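Local coordinates for protein nitrite oxidoreductase subunit A (Kuenenia stuttgartiensis, PDB 7B04) that belongs to the molybdopterin oxidoreductase family and holds two MD1 groups, a molybdenum atom and an iron/sulfur cluster, at residues I303-N308 with I523-G528; F380-L385 with L828-D833; S687-D692 with I1024-T1029; E705-N710 with Q718-T723. All coordinates share one frame; numbering follows the deposited sequence.

Overall arrangement
Contact 1 lies closest to the centre of the chain, about 14 Å from it, and is built into the pocket of one MD1 group; the side chain of Glu527 is also about 5 Å from the molybdenum atom. Contact 4, a hairpin whose centre is about 32 Å from that of contact 1, brings the Trp720 side chain to about 7 Å from an MD1 and Gln718 to about 9 Å from the iron/sulfur cluster. Contact 3 is more remote, with Glu689 about 12 Å from an MD1. Contacts 2 and 3 sit on opposite sides of the chain's centre, their own centres about 50 Å apart, and contact 4 is nested along the chain inside the loops that both close.

Contact 1: I303-N308 with I523-G528. With MD1 (phosphoric acid 4-(2-amino-4-oxo-3,4,5,6,-tetrahydro-pteridin-6-yl)-2-hydroxy-3,4-dimercapto-but-3-en-yl ester guanylate ester), chain C.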
# COMPACT_ATOMS: atom_id res chain seq x y z
N ILE B 303 -4.73 22.14 -6.64
CA ILE B 303 -6.10 21.64 -6.66
C ILE B 303 -6.10 20.18 -7.09
O ILE B 303 -5.46 19.81 -8.08
CB ILE B 303 -6.99 22.49 -7.59
CG1 ILE B 303 -7.08 23.92 -7.07
CG2 ILE B 303 -8.38 21.87 -7.72
CD1 ILE B 303 -7.60 24.91 -8.09
N GLN B 304 -6.84 19.35 -6.35
CA GLN B 304 -6.92 17.92 -6.57
C GLN B 304 -8.39 17.56 -6.72
O GLN B 304 -9.18 17.80 -5.80
CB GLN B 304 -6.30 17.13 -5.40
CG GLN B 304 -4.80 16.91 -5.49
CD GLN B 304 -4.14 16.85 -4.12
OE1 GLN B 304 -4.54 17.55 -3.19
NE2 GLN B 304 -3.13 16.00 -3.98
N THR B 305 -8.77 16.99 -7.87
CA THR B 305 -10.19 16.73 -8.15
C THR B 305 -10.55 15.25 -8.19
O THR B 305 -11.51 14.84 -7.55
CB THR B 305 -10.61 17.46 -9.45
OG1 THR B 305 -12.04 17.53 -9.55
CG2 THR B 305 -10.05 16.81 -10.68
N GLY B 306 -9.82 14.42 -8.94
CA GLY B 306 -10.16 13.02 -9.07
C GLY B 306 -9.00 12.12 -8.72
O GLY B 306 -8.86 11.03 -9.28
N LYS B 307 -8.16 12.57 -7.80
CA LYS B 307 -6.95 11.77 -7.51
C LYS B 307 -6.59 11.70 -6.02
O LYS B 307 -6.63 12.71 -5.35
CB LYS B 307 -5.80 12.42 -8.27
CG LYS B 307 -4.40 12.00 -7.88
CD LYS B 307 -3.71 11.28 -8.97
CE LYS B 307 -2.78 10.21 -8.48
NZ LYS B 307 -2.41 9.29 -9.57
N ASN B 308 -6.23 10.50 -5.56
CA ASN B 308 -5.67 10.31 -4.20
C ASN B 308 -4.16 10.33 -4.34
O ASN B 308 -3.56 9.28 -4.37
CB ASN B 308 -6.06 8.96 -3.61
CG ASN B 308 -6.33 9.04 -2.13
OD1 ASN B 308 -5.75 9.85 -1.44
ND2 ASN B 308 -7.24 8.23 -1.65
N ILE B 523 -4.09 22.23 -11.29
CA ILE B 523 -5.21 21.32 -11.11
C ILE B 523 -4.72 19.92 -11.42
O ILE B 523 -4.21 19.67 -12.52
CB ILE B 523 -6.41 21.70 -12.00
CG1 ILE B 523 -6.84 23.13 -11.72
CG2 ILE B 523 -7.56 20.74 -11.75
CD1 ILE B 523 -7.81 23.69 -12.73
N HIS B 524 -4.86 19.01 -10.47
CA HIS B 524 -4.43 17.64 -10.63
C HIS B 524 -5.62 16.71 -10.51
O HIS B 524 -6.49 16.89 -9.65
CB HIS B 524 -3.36 17.27 -9.60
CG HIS B 524 -2.04 17.93 -9.86
ND1 HIS B 524 -1.04 17.34 -10.61
CD2 HIS B 524 -1.58 19.16 -9.53
CE1 HIS B 524 -0.01 18.16 -10.68
NE2 HIS B 524 -0.31 19.27 -10.04
N TYR B 525 -5.65 15.71 -11.39
CA TYR B 525 -6.76 14.78 -11.45
C TYR B 525 -6.25 13.41 -11.87
O TYR B 525 -5.10 13.25 -12.28
CB TYR B 525 -7.84 15.23 -12.43
CG TYR B 525 -7.36 15.88 -13.70
CD1 TYR B 525 -7.03 17.23 -13.72
CD2 TYR B 525 -7.30 15.17 -14.89
CE1 TYR B 525 -6.62 17.83 -14.87
CE2 TYR B 525 -6.88 15.78 -16.06
CZ TYR B 525 -6.55 17.11 -16.04
OH TYR B 525 -6.14 17.70 -17.20
N GLY B 526 -7.13 12.44 -11.76
CA GLY B 526 -6.81 11.07 -12.12
C GLY B 526 -8.06 10.33 -12.50
O GLY B 526 -9.02 10.91 -13.00
N GLU B 527 -8.05 9.03 -12.23
CA GLU B 527 -9.11 8.14 -12.64
C GLU B 527 -10.27 8.11 -11.66
O GLU B 527 -11.21 7.33 -11.85
CB GLU B 527 -8.53 6.74 -12.87
CG GLU B 527 -7.66 6.71 -14.12
CD GLU B 527 -6.33 7.41 -13.92
OE1 GLU B 527 -5.69 7.18 -12.88
OE2 GLU B 527 -5.94 8.22 -14.79
N GLY B 528 -10.22 8.93 -10.61
CA GLY B 528 -11.43 9.20 -9.86
C GLY B 528 -12.46 9.93 -10.68
O GLY B 528 -13.65 9.86 -10.37
PB MD1 C . -6.28 7.49 -8.90
O3B MD1 C . -7.76 6.78 -9.06
O1B MD1 C . -6.18 8.15 -7.55
O2B MD1 C . -6.10 8.53 -9.99
O3A MD1 C . -5.12 6.32 -9.05
C10 MD1 C . -4.90 5.68 -10.28
C11 MD1 C . -3.38 5.35 -10.40
O11 MD1 C . -2.90 5.01 -8.91
C12 MD1 C . -3.20 4.42 -11.35
S12 MD1 C . -4.24 4.49 -12.84
C13 MD1 C . -2.14 3.29 -11.37
S13 MD1 C . -2.16 2.21 -12.82
C14 MD1 C . -1.21 2.98 -10.32
N15 MD1 C . -2.13 2.48 -9.10
C16 MD1 C . -1.44 2.45 -7.88
C15 MD1 C . -1.65 1.37 -6.88
O14 MD1 C . -2.40 0.48 -7.11
N17 MD1 C . -0.89 1.41 -5.60
C17 MD1 C . 0.09 2.57 -5.30
N16 MD1 C . 0.82 2.60 -4.05
N18 MD1 C . 0.29 3.68 -6.31
C20 MD1 C . -0.43 3.65 -7.56
N8 MD1 C . -0.28 4.66 -8.53
C7 MD1 C . -0.18 4.03 -10.01
PA MD1 C . -8.86 6.64 -7.85
O1A MD1 C . -9.86 5.58 -8.24
O2A MD1 C . -8.14 6.22 -6.59
O5' MD1 C . -9.66 8.05 -7.58
C5' MD1 C . -9.09 9.01 -6.74
C4' MD1 C . -10.18 9.76 -5.90
O4' MD1 C . -11.31 10.36 -6.80
C1' MD1 C . -12.60 9.99 -6.03
N9 MD1 C . -13.80 9.99 -6.91
C4 MD1 C . -14.25 11.14 -7.41
N3 MD1 C . -13.78 12.55 -7.26
C2 MD1 C . -14.48 13.64 -7.93
N2 MD1 C . -14.02 15.00 -7.78
N1 MD1 C . -15.64 13.35 -8.74
C6 MD1 C . -16.09 12.00 -8.88
O6 MD1 C . -17.04 11.75 -9.54
C5 MD1 C . -15.34 10.86 -8.17
N7 MD1 C . -15.55 9.55 -8.13
C8 MD1 C . -14.59 9.00 -7.35
C2' MD1 C . -12.33 8.82 -5.62
O2' MD1 C . -13.21 8.43 -4.53
C3' MD1 C . -10.76 8.96 -5.10
O3' MD1 C . -10.73 9.52 -3.75
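Ile303 and Gln304 run parallel to Ile523 and His524 as bridged pairs, neighbouring strands 301-304 and 521-525 of a parallel sheet whose 3-2-1-4-5 strand order is Rossmann-like. His524 N donates to Ile303 O at 2.6 Å, and Thr305 N to His524 O at 2.9 Å, the latter almost in line with the carbonyl. The Ile303 and Ile523 side chains lie side by side, CD1 of the first 4.1 Å from CG1 of the second, while Gln304 and His524 take the other face, where the imidazole ND1 bonds to Trp562. Next along the chain, Thr305 and Tyr525 also lie side by side: CG2 of Thr305, placed between its backbone N and carbonyl carbon, meets CB of Tyr525. The chains then turn into the loops that receive MD1, as expected at the C-terminal ends of such strands. Gly528 N bonds to Gly306 O at 2.8 Å, in the carbonyl plane on a lone pair, linking the two loops beside C5' of MD1. Two backbone amides hold the PB phosphate through different oxygens: Asn308 N reaches MD1 O1B at 3.1 Å, nearly straight at 168°, and Glu527 N reaches MD1 O2B at 3.0 Å.

Contact 2: F380-L385 with L828-D833; sequences FTDFPL and LQAYND
Phe380 and Leu828 begin a pair of backbone bonds between two loops: Leu828 N donates to Phe380 O at 3.0 Å, and Asp382 N returns to Leu828 O at 3.1 Å. These flank a single bridge between Thr381 and Leu828, without a regular strand on either side. The polar side-chain part belongs to Asp382. Its CG stands between the backbone N and the carbonyl carbon (chi1 72°), 3.4 Å from Ala830 N. Ala830 N meets OD2 of Asp382 at 3.0 Å on the syn side, 34° out of the carboxylate plane, and makes a weaker bond to OD1 of the same group; Tyr831 N adds a weak bond to Asp382 OD2 at 3.4 Å. Two successive amides are thus gathered by one buried carboxylate, whose negative charge has a further long, weak ion pair with Arg394. The apolar part is small, CZ of Phe383 touching CB of Ala830 at 4.0 Å. Leu828 CB and CG lie beside Phe380 O as carbon-to-carbonyl contacts. Asp382 also begins a type I turn to Leu385, leading into strand 386-388. Phe383 and Ala830 each touch helices 481-488 and 544-548, while helix 374-378 lies against Phe383 and Leu828.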
# COMPACT_ATOMS: atom_id res chain seq x y z
N PHE B 380 -2.18 32.03 -27.20
CA PHE B 380 -2.18 30.66 -26.71
C PHE B 380 -3.54 29.98 -26.57
O PHE B 380 -3.59 28.80 -26.21
CB PHE B 380 -1.52 30.61 -25.33
CG PHE B 380 -0.10 31.10 -25.29
CD1 PHE B 380 0.77 30.86 -26.34
CD2 PHE B 380 0.36 31.81 -24.19
CE1 PHE B 380 2.07 31.31 -26.29
CE2 PHE B 380 1.66 32.27 -24.14
CZ PHE B 380 2.52 32.02 -25.19
N THR B 381 -4.64 30.67 -26.85
CA THR B 381 -5.96 30.11 -26.58
C THR B 381 -6.88 30.36 -27.76
O THR B 381 -6.72 31.33 -28.51
CB THR B 381 -6.55 30.70 -25.28
OG1 THR B 381 -5.53 30.74 -24.27
CG2 THR B 381 -7.68 29.84 -24.77
N ASP B 382 -7.88 29.49 -27.91
CA ASP B 382 -8.84 29.60 -29.00
C ASP B 382 -9.97 30.59 -28.72
O ASP B 382 -10.80 30.80 -29.61
CB ASP B 382 -9.40 28.23 -29.38
CG ASP B 382 -10.36 27.65 -28.35
OD1 ASP B 382 -10.42 28.17 -27.22
OD2 ASP B 382 -11.05 26.67 -28.69
N PHE B 383 -10.06 31.16 -27.52
CA PHE B 383 -11.16 32.07 -27.21
C PHE B 383 -11.28 33.23 -28.19
O PHE B 383 -12.41 33.55 -28.59
CB PHE B 383 -11.04 32.61 -25.78
CG PHE B 383 -11.55 31.69 -24.72
CD1 PHE B 383 -12.90 31.42 -24.59
CD2 PHE B 383 -10.68 31.12 -23.81
CE1 PHE B 383 -13.37 30.58 -23.60
CE2 PHE B 383 -11.13 30.28 -22.82
CZ PHE B 383 -12.48 30.01 -22.71
N PRO B 384 -10.19 33.90 -28.61
CA PRO B 384 -10.35 34.99 -29.58
C PRO B 384 -10.85 34.53 -30.94
O PRO B 384 -11.41 35.35 -31.68
CB PRO B 384 -8.94 35.59 -29.68
CG PRO B 384 -8.04 34.50 -29.24
CD PRO B 384 -8.79 33.79 -28.17
N LEU B 385 -10.64 33.27 -31.30
CA LEU B 385 -11.05 32.78 -32.61
C LEU B 385 -12.57 32.84 -32.75
O LEU B 385 -13.30 32.52 -31.82
CB LEU B 385 -10.53 31.35 -32.82
CG LEU B 385 -9.08 31.23 -33.30
CD1 LEU B 385 -8.07 31.57 -32.21
CD2 LEU B 385 -8.81 29.84 -33.86
N LEU B 828 -4.75 26.19 -27.00
CA LEU B 828 -5.54 25.40 -26.03
C LEU B 828 -6.98 25.55 -26.49
O LEU B 828 -7.39 26.68 -26.63
CB LEU B 828 -5.34 26.04 -24.66
CG LEU B 828 -3.91 26.03 -24.12
CD1 LEU B 828 -3.82 26.80 -22.83
CD2 LEU B 828 -3.42 24.61 -23.92
N GLN B 829 -7.73 24.46 -26.59
CA GLN B 829 -9.10 24.59 -27.13
C GLN B 829 -10.19 24.34 -26.09
O GLN B 829 -10.14 23.34 -25.41
CB GLN B 829 -9.27 23.66 -28.33
CG GLN B 829 -8.08 23.67 -29.27
CD GLN B 829 -8.46 23.45 -30.71
OE1 GLN B 829 -7.76 23.84 -31.62
NE2 GLN B 829 -9.58 22.81 -30.93
N ALA B 830 -11.13 25.26 -25.99
CA ALA B 830 -12.33 25.14 -25.14
C ALA B 830 -13.51 24.73 -26.00
O ALA B 830 -14.60 24.64 -25.46
CB ALA B 830 -12.56 26.42 -24.41
N TYR B 831 -13.30 24.59 -27.31
CA TYR B 831 -14.35 24.29 -28.31
C TYR B 831 -13.82 23.28 -29.32
O TYR B 831 -12.64 23.34 -29.62
CB TYR B 831 -14.71 25.57 -29.05
CG TYR B 831 -16.03 25.49 -29.77
CD1 TYR B 831 -17.21 25.45 -29.07
CD2 TYR B 831 -16.09 25.42 -31.15
CE1 TYR B 831 -18.43 25.35 -29.70
CE2 TYR B 831 -17.31 25.31 -31.80
CZ TYR B 831 -18.47 25.28 -31.07
OH TYR B 831 -19.67 25.15 -31.69
N ASN B 832 -14.67 22.38 -29.81
CA ASN B 832 -14.25 21.38 -30.84
C ASN B 832 -15.29 21.41 -31.97
O ASN B 832 -16.43 21.10 -31.70
CB ASN B 832 -13.97 20.02 -30.20
CG ASN B 832 -12.66 19.94 -29.45
OD1 ASN B 832 -12.59 20.20 -28.26
ND2 ASN B 832 -11.59 19.57 -30.13
N ASP B 833 -14.87 21.70 -33.21
CA ASP B 833 -15.83 21.86 -34.30
C ASP B 833 -15.93 20.63 -35.20
O ASP B 833 -16.61 20.69 -36.22
CB ASP B 833 -15.51 23.10 -35.13
CG ASP B 833 -14.14 23.03 -35.79
OD1 ASP B 833 -13.39 22.07 -35.52
OD2 ASP B 833 -13.82 23.94 -36.59

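Contact 3: S687-D692 with I1024-T1029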
# COMPACT_ATOMS: atom_id res chain seq x y z
N SER B 687 -5.84 -15.30 -13.77
CA SER B 687 -5.81 -15.22 -15.22
C SER B 687 -5.16 -16.47 -15.81
O SER B 687 -5.55 -16.92 -16.89
CB SER B 687 -5.10 -13.96 -15.69
OG SER B 687 -5.83 -12.80 -15.32
N ILE B 688 -4.17 -17.04 -15.11
CA ILE B 688 -3.62 -18.32 -15.54
C ILE B 688 -4.64 -19.43 -15.29
O ILE B 688 -4.77 -20.37 -16.09
CB ILE B 688 -2.29 -18.62 -14.80
CG1 ILE B 688 -1.07 -18.06 -15.52
CG2 ILE B 688 -2.11 -20.12 -14.59
CD1 ILE B 688 -1.05 -16.57 -15.64
N GLU B 689 -5.42 -19.30 -14.22
CA GLU B 689 -6.41 -20.31 -13.88
C GLU B 689 -7.48 -20.43 -14.95
O GLU B 689 -8.10 -21.50 -15.09
CB GLU B 689 -7.05 -19.97 -12.53
CG GLU B 689 -6.32 -20.54 -11.32
CD GLU B 689 -6.98 -21.79 -10.78
OE1 GLU B 689 -6.93 -22.84 -11.45
OE2 GLU B 689 -7.57 -21.71 -9.68
N TYR B 690 -7.72 -19.37 -15.71
CA TYR B 690 -8.66 -19.39 -16.82
C TYR B 690 -7.96 -19.20 -18.16
O TYR B 690 -8.54 -18.66 -19.10
CB TYR B 690 -9.74 -18.32 -16.62
CG TYR B 690 -10.78 -18.68 -15.58
CD1 TYR B 690 -11.84 -19.52 -15.89
CD2 TYR B 690 -10.72 -18.16 -14.29
CE1 TYR B 690 -12.80 -19.85 -14.95
CE2 TYR B 690 -11.67 -18.48 -13.34
CZ TYR B 690 -12.71 -19.32 -13.68
OH TYR B 690 -13.66 -19.64 -12.74
N ALA B 691 -6.71 -19.65 -18.26
CA ALA B 691 -5.92 -19.56 -19.48
C ALA B 691 -5.57 -20.96 -19.97
O ALA B 691 -5.87 -21.97 -19.32
CB ALA B 691 -4.64 -18.74 -19.25
N ASP B 692 -4.92 -21.02 -21.13
CA ASP B 692 -4.49 -22.28 -21.72
C ASP B 692 -2.99 -22.52 -21.58
O ASP B 692 -2.57 -23.68 -21.56
CB ASP B 692 -4.85 -22.32 -23.21
CG ASP B 692 -6.34 -22.29 -23.46
OD1 ASP B 692 -7.09 -22.83 -22.62
OD2 ASP B 692 -6.76 -21.74 -24.49
N ILE B 1024 -9.51 -12.59 -7.86
CA ILE B 1024 -10.95 -12.83 -8.02
C ILE B 1024 -11.31 -14.26 -7.62
O ILE B 1024 -10.48 -15.18 -7.63
CB ILE B 1024 -11.40 -12.54 -9.46
CG1 ILE B 1024 -10.85 -13.59 -10.42
CG2 ILE B 1024 -10.95 -11.14 -9.88
CD1 ILE B 1024 -11.45 -13.51 -11.81
N SER B 1025 -12.57 -14.44 -7.26
CA SER B 1025 -13.09 -15.77 -6.97
C SER B 1025 -13.19 -16.58 -8.26
O SER B 1025 -13.79 -16.13 -9.24
CB SER B 1025 -14.46 -15.67 -6.30
OG SER B 1025 -14.38 -14.96 -5.08
N SER B 1026 -12.60 -17.76 -8.25
CA SER B 1026 -12.66 -18.69 -9.37
C SER B 1026 -13.51 -19.88 -8.97
O SER B 1026 -14.02 -19.97 -7.85
CB SER B 1026 -11.25 -19.12 -9.79
OG SER B 1026 -10.65 -19.94 -8.80
N ASP B 1027 -13.68 -20.81 -9.92
CA ASP B 1027 -14.43 -22.03 -9.62
C ASP B 1027 -13.79 -22.80 -8.47
O ASP B 1027 -14.45 -23.08 -7.46
CB ASP B 1027 -14.51 -22.91 -10.87
CG ASP B 1027 -15.42 -22.33 -11.94
OD1 ASP B 1027 -16.40 -21.65 -11.58
OD2 ASP B 1027 -15.15 -22.56 -13.14
N LYS B 1028 -12.50 -23.10 -8.58
CA LYS B 1028 -11.83 -23.95 -7.60
C LYS B 1028 -11.72 -23.30 -6.23
O LYS B 1028 -11.79 -23.99 -5.21
CB LYS B 1028 -10.45 -24.35 -8.12
CG LYS B 1028 -10.51 -25.26 -9.33
CD LYS B 1028 -9.13 -25.55 -9.87
CE LYS B 1028 -9.22 -26.40 -11.11
NZ LYS B 1028 -7.89 -26.63 -11.74
N THR B 1029 -11.55 -21.97 -6.18
CA THR B 1029 -11.49 -21.31 -4.88
C THR B 1029 -12.84 -21.42 -4.17
O THR B 1029 -12.88 -21.60 -2.95
CB THR B 1029 -11.08 -19.85 -5.04
OG1 THR B 1029 -12.01 -19.17 -5.90
CG2 THR B 1029 -9.68 -19.75 -5.63
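The Tyr690 ring reaches across to Ser1026 and Asp1027, its CE2 lying 3.6 Å from Ser1026 CB in an oblique approach. Its hydroxyl goes further, to the start of helix 1027-1033, where Asp1027 N donates to Tyr690 OH at 3.1 Å with an N-H...O angle of 142°. The Asp1027 carboxylate stands across the end of the phenol, the two side chains at about a right angle and their planes 69° apart, with OD2 of Asp1027 at the ring edge. Ser1026 is the N-cap of the helix. Its backbone N donates to Thr1029 OG1 at 2.8 Å, so the threonine side chain reaches back to the N-cap residue. Glu689 makes the second link: its chain, bent at chi2 (-101°), carries the carboxylate to the extended Lys1028 chain, crossing it obliquely, with OE1 of Glu689 3.8 Å from CD of Lys1028. The salt bridge from that oxygen to Lys1028 NZ is long, 3.9 Å; Glu689 OE2 bonds to Ser1043 and Lys1028 NZ to Asp167 O. The turn from Ile688 to Ala691, between strands 676-681 and 693-696, is thereby joined to the helix start, while helix 663-670 packs on Tyr690 and helix 994-999 on Tyr690 and Asp1027.

Contact 4: E705-N710 with Q718-T723; sequences EFEITN and QIWGKT
Glu707 to Thr709 pair with Gln718 to Trp720 as the two arms of an antiparallel beta hairpin, strand 707-709 forming an outermost strand of a three-stranded sheet and 716-720 its middle one. The strand segments run 163° apart with their axes 5.1 Å from each other. Glu707 faces Trp720 in a hydrogen-bonded pair, Glu707 N donating to Trp720 O at 2.9 Å and Trp720 N to Glu707 O at 3.2 Å. Thr709 and Gln718 form the next such pair, in which the return bond from Gln718 N to Thr709 O is weak. Between them Ile708 and Ile719 make the non-hydrogen-bonded pair, their side chains crossing with CD1 of Ile708 3.6 Å from CG1 of Ile719.

On the other face lies the indole of Trp720, its CG set between the backbone N and carbonyl carbon (chi1 79°). Glu707 CB sits over the face of the six-membered ring, 4.2 Å from its centroid, in a CH-pi contact, while Thr709 CG2 comes obliquely to CZ3 of the indole. Beyond the strands the Lys722 and Phe706 side chains cross at about a right angle, with CD of Lys722 over one face of the ring, 4.0 Å from its centroid. Phe706 N is held by OE1 of the preceding Glu705 at 3.0 Å, through the anti lone pair.

Both carboxylate oxygens of Glu707 are bonded elsewhere, OE2 to Gly235. Strand 61-66 lies against Thr709, Gln718 and Trp720, helix 767-774 packs on Phe706, and strand 798-800 completes the sheet beyond 716-720.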
# COMPACT_ATOMS: atom_id res chain seq x y z
N GLU B 705 19.22 -10.94 -17.78
CA GLU B 705 19.52 -10.10 -18.92
C GLU B 705 19.10 -8.68 -18.55
O GLU B 705 18.22 -8.48 -17.71
CB GLU B 705 18.80 -10.61 -20.18
CG GLU B 705 18.88 -9.75 -21.43
CD GLU B 705 20.27 -9.70 -22.03
OE1 GLU B 705 21.08 -8.86 -21.59
OE2 GLU B 705 20.55 -10.50 -22.94
N PHE B 706 19.72 -7.70 -19.20
CA PHE B 706 19.49 -6.31 -18.82
C PHE B 706 18.12 -5.84 -19.30
O PHE B 706 17.56 -6.35 -20.28
CB PHE B 706 20.59 -5.42 -19.37
CG PHE B 706 21.96 -5.76 -18.85
CD1 PHE B 706 22.27 -5.58 -17.51
CD2 PHE B 706 22.93 -6.26 -19.70
CE1 PHE B 706 23.52 -5.90 -17.03
CE2 PHE B 706 24.19 -6.58 -19.23
CZ PHE B 706 24.48 -6.39 -17.89
N GLU B 707 17.58 -4.84 -18.61
CA GLU B 707 16.27 -4.30 -18.94
C GLU B 707 16.25 -2.79 -18.71
O GLU B 707 16.91 -2.27 -17.81
CB GLU B 707 15.16 -4.97 -18.12
CG GLU B 707 13.79 -4.70 -18.67
CD GLU B 707 13.62 -5.24 -20.08
OE1 GLU B 707 14.11 -6.36 -20.34
OE2 GLU B 707 13.04 -4.54 -20.93
N ILE B 708 15.47 -2.10 -19.53
CA ILE B 708 15.38 -0.65 -19.55
C ILE B 708 13.98 -0.22 -19.15
O ILE B 708 13.00 -0.87 -19.53
CB ILE B 708 15.75 -0.09 -20.94
CG1 ILE B 708 15.53 1.43 -21.01
CG2 ILE B 708 14.96 -0.79 -22.03
CD1 ILE B 708 16.45 2.21 -20.11
N THR B 709 13.88 0.85 -18.37
CA THR B 709 12.59 1.42 -18.01
C THR B 709 12.73 2.92 -17.80
O THR B 709 13.82 3.43 -17.53
CB THR B 709 11.99 0.78 -16.74
OG1 THR B 709 10.72 1.38 -16.47
CG2 THR B 709 12.90 1.03 -15.56
N ASN B 710 11.60 3.62 -17.91
CA ASN B 710 11.51 5.05 -17.66
C ASN B 710 10.22 5.30 -16.90
O ASN B 710 9.46 4.37 -16.60
CB ASN B 710 11.52 5.87 -18.95
CG ASN B 710 12.63 5.48 -19.91
OD1 ASN B 710 13.78 5.31 -19.51
ND2 ASN B 710 12.28 5.34 -21.18
N GLN B 718 16.42 3.82 -15.33
CA GLN B 718 16.93 2.70 -14.54
C GLN B 718 17.15 1.52 -15.47
O GLN B 718 16.21 1.08 -16.14
CB GLN B 718 15.98 2.34 -13.39
CG GLN B 718 15.27 3.52 -12.73
CD GLN B 718 15.91 3.97 -11.42
OE1 GLN B 718 16.94 3.43 -11.00
NE2 GLN B 718 15.29 4.94 -10.77
N ILE B 719 18.38 1.00 -15.49
CA ILE B 719 18.73 -0.21 -16.22
C ILE B 719 19.27 -1.21 -15.20
O ILE B 719 20.13 -0.86 -14.38
CB ILE B 719 19.78 0.03 -17.32
CG1 ILE B 719 19.39 1.21 -18.21
CG2 ILE B 719 19.92 -1.21 -18.19
CD1 ILE B 719 20.24 1.34 -19.47
N TRP B 720 18.74 -2.43 -15.23
CA TRP B 720 19.12 -3.42 -14.23
C TRP B 720 19.05 -4.83 -14.83
O TRP B 720 18.47 -5.06 -15.90
CB TRP B 720 18.24 -3.31 -12.99
CG TRP B 720 16.90 -3.92 -13.12
CD1 TRP B 720 16.49 -5.10 -12.59
CD2 TRP B 720 15.77 -3.37 -13.82
NE1 TRP B 720 15.18 -5.33 -12.91
CE2 TRP B 720 14.71 -4.28 -13.66
CE3 TRP B 720 15.56 -2.21 -14.55
CZ2 TRP B 720 13.45 -4.07 -14.22
CZ3 TRP B 720 14.31 -2.00 -15.10
CH2 TRP B 720 13.27 -2.92 -14.93
N GLY B 721 19.73 -5.75 -14.16
CA GLY B 721 19.73 -7.16 -14.51
C GLY B 721 21.01 -7.87 -14.12
O GLY B 721 22.06 -7.26 -13.93
N LYS B 722 20.94 -9.20 -14.08
CA LYS B 722 22.01 -10.14 -13.79
C LYS B 722 22.71 -9.95 -12.45
O LYS B 722 23.66 -10.68 -12.17
CB LYS B 722 23.12 -10.09 -14.84
CG LYS B 722 22.69 -9.95 -16.28
CD LYS B 722 23.95 -9.78 -17.12
CE LYS B 722 23.71 -10.11 -18.57
NZ LYS B 722 24.96 -10.00 -19.38
N THR B 723 22.25 -9.04 -11.60
CA THR B 723 22.95 -8.75 -10.36
C THR B 723 22.23 -9.27 -9.12
O THR B 723 22.70 -9.06 -8.00
CB THR B 723 23.20 -7.25 -10.25
OG1 THR B 723 24.12 -6.97 -9.19
CG2 THR B 723 21.89 -6.53 -9.98